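Local coordinates for Lin1840 protein (PDB 4ZOC) that probably hydrolyses terminal, non-reducing beta-D-glucosyl residues to release beta-D-glucose, in a bacterial pathway of beta-1,2-glucan metabolism, at residues F292-A296 against K319-L325. The protein carries 2 engineered substitutions. Sequence-based numbering, arbitrary orientation.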
loop_
_atom_site.group_PDB
_atom_site.type_symbol
_atom_site.label_atom_id
_atom_site.label_comp_id
_atom_site.label_asym_id
_atom_site.label_seq_id
_atom_site.Cartn_x
_atom_site.Cartn_y
_atom_site.Cartn_z
ATOM N N PHE A 292 28.193 -7.069 -8.710
ATOM C CA PHE A 292 26.780 -7.217 -9.131
ATOM C C PHE A 292 26.301 -5.941 -9.853
ATOM O O PHE A 292 25.599 -6.013 -10.812
ATOM C CB PHE A 292 25.892 -7.546 -7.916
ATOM C CG PHE A 292 26.326 -8.762 -7.133
ATOM C CD1 PHE A 292 27.023 -9.801 -7.752
ATOM C CD2 PHE A 292 25.972 -8.899 -5.811
ATOM C CE1 PHE A 292 27.387 -10.921 -7.004
ATOM C CE2 PHE A 292 26.313 -10.042 -5.074
ATOM C CZ PHE A 292 27.024 -11.023 -5.692
ATOM N N SER A 293 26.795 -4.777 -9.431
ATOM C CA SER A 293 26.453 -3.528 -10.117
ATOM C C SER A 293 27.020 -3.477 -11.505
ATOM O O SER A 293 26.342 -3.081 -12.394
ATOM C CB SER A 293 26.832 -2.287 -9.274
ATOM O OG SER A 293 26.075 -2.318 -8.057
ATOM N N MET A 294 28.272 -3.902 -11.698
ATOM C CA MET A 294 28.795 -3.905 -13.067
ATOM C C MET A 294 28.116 -4.976 -13.953
ATOM O O MET A 294 27.858 -4.746 -15.134
ATOM C CB MET A 294 30.324 -4.037 -13.118
ATOM C CG MET A 294 30.835 -3.789 -14.523
ATOM S SD MET A 294 32.412 -2.944 -14.601
ATOM C CE MET A 294 31.849 -1.256 -14.583
ATOM N N GLU A 295 27.814 -6.135 -13.381
ATOM C CA GLU A 295 27.063 -7.121 -14.104
ATOM C C GLU A 295 25.731 -6.557 -14.595
ATOM O O GLU A 295 25.241 -6.884 -15.684
ATOM C CB GLU A 295 26.848 -8.333 -13.236
ATOM C CG GLU A 295 28.094 -9.228 -13.146
ATOM C CD GLU A 295 27.984 -10.341 -12.139
ATOM O OE1 GLU A 295 26.984 -10.339 -11.406
ATOM O OE2 GLU A 295 28.884 -11.256 -12.126
ATOM N N ALA A 296 25.112 -5.716 -13.750
ATOM C CA ALA A 296 23.813 -5.110 -14.093
ATOM C C ALA A 296 23.979 -3.907 -14.993
ATOM O O ALA A 296 22.994 -3.275 -15.408
ATOM C CB ALA A 296 23.063 -4.726 -12.804
ATOM N N LYS A 319 36.690 -12.942 -11.787
ATOM C CA LYS A 319 35.284 -12.952 -11.347
ATOM C C LYS A 319 34.373 -12.054 -12.194
ATOM O O LYS A 319 33.156 -12.200 -12.190
ATOM C CB LYS A 319 35.201 -12.575 -9.883
ATOM C CG LYS A 319 35.995 -13.508 -8.954
ATOM C CD LYS A 319 35.863 -13.089 -7.512
ATOM C CE LYS A 319 36.422 -14.135 -6.544
ATOM N NZ LYS A 319 37.921 -14.109 -6.460
ATOM N N LEU A 320 34.974 -11.120 -12.940
ATOM C CA LEU A 320 34.266 -10.142 -13.781
ATOM C C LEU A 320 35.072 -9.970 -15.023
ATOM O O LEU A 320 36.271 -9.771 -14.933
ATOM C CB LEU A 320 34.261 -8.807 -13.045
ATOM C CG LEU A 320 33.098 -7.849 -12.764
ATOM C CD1 LEU A 320 33.601 -6.422 -12.857
ATOM C CD2 LEU A 320 31.841 -8.088 -13.566
ATOM N N SER A 321 34.445 -9.980 -16.171
ATOM C CA SER A 321 35.115 -9.723 -17.458
ATOM C C SER A 321 35.511 -8.284 -17.581
ATOM O O SER A 321 34.704 -7.381 -17.362
ATOM C CB SER A 321 34.152 -10.025 -18.586
ATOM O OG SER A 321 34.745 -9.854 -19.873
ATOM N N GLU A 322 36.752 -8.051 -17.974
ATOM C CA GLU A 322 37.174 -6.726 -18.403
ATOM C C GLU A 322 36.288 -6.151 -19.524
ATOM O O GLU A 322 36.209 -4.939 -19.691
ATOM C CB GLU A 322 38.659 -6.747 -18.789
ATOM C CG GLU A 322 39.288 -5.356 -18.797
ATOM C CD GLU A 322 40.784 -5.369 -18.942
ATOM O OE1 GLU A 322 41.380 -6.454 -18.885
ATOM O OE2 GLU A 322 41.373 -4.289 -19.073
ATOM N N ASN A 323 35.634 -6.987 -20.327
ATOM C CA ASN A 323 34.820 -6.464 -21.414
ATOM C C ASN A 323 33.652 -5.654 -20.881
ATOM O O ASN A 323 33.210 -4.726 -21.524
ATOM C CB ASN A 323 34.212 -7.577 -22.253
ATOM C CG ASN A 323 35.268 -8.392 -22.951
ATOM O OD1 ASN A 323 36.320 -7.865 -23.352
ATOM N ND2 ASN A 323 35.048 -9.683 -23.023
ATOM N N LEU A 324 33.091 -6.033 -19.748
ATOM C CA LEU A 324 32.005 -5.197 -19.193
ATOM C C LEU A 324 32.534 -3.827 -18.806
ATOM O O LEU A 324 31.841 -2.807 -18.981
ATOM C CB LEU A 324 31.381 -5.848 -17.959
ATOM C CG LEU A 324 30.673 -7.176 -18.231
ATOM C CD1 LEU A 324 30.136 -7.733 -16.929
ATOM C CD2 LEU A 324 29.589 -7.096 -19.309
ATOM N N LEU A 325 33.715 -3.793 -18.193
ATOM C CA LEU A 325 34.342 -2.491 -17.920
ATOM C C LEU A 325 34.582 -1.664 -19.170
ATOM O O LEU A 325 34.261 -0.462 -19.180
ATOM C CB LEU A 325 35.626 -2.646 -17.098
ATOM C CG LEU A 325 36.430 -1.386 -16.856
ATOM C CD1 LEU A 325 35.607 -0.419 -16.016
ATOM C CD2 LEU A 325 37.746 -1.787 -16.139
HETATM O O HOH W 1 30.857 -11.503 -13.539
#
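Two helix ends can be joined by a greasy centre with water at its margin, and residues 292-296 and 319-325 illustrate how. At Lys319 the link is indirect: a water donates to Lys319 O (2.8 Å) and to Glu295 OE2 (2.4 Å, notably short), bridging a pair that stands 4.4 Å apart, while the other carboxylate oxygen of Glu295 forms a salt bridge with Lys250. Leu320, still in extended backbone, turns its side chain toward the helix opposite; its CD1 lies 4.1 Å from Met294 CB and its CD2 3.9 Å from the aliphatic CG of Glu295. Ser321 then caps the N-terminus of helix 322-338, its OG accepting from Asn323 N at 3.0 Å. In the TIM-barrel domain of this family 3 glycoside hydrolase, the contact thus sets the C-terminal end of helix 286-295, which precedes the last barrel strand, 301-302, against the start of helix 322-338, which comes after it. Within the first turn of the helix, Leu324 CB meets Met294 CG at 4.0 Å, and Leu324 CD1 approaches Glu295 CA at 4.2 Å. Leu325 meets the methionine sulfur, Met294 SD lying 3.9 Å from Leu325 CA, and also packs on helix 15-21.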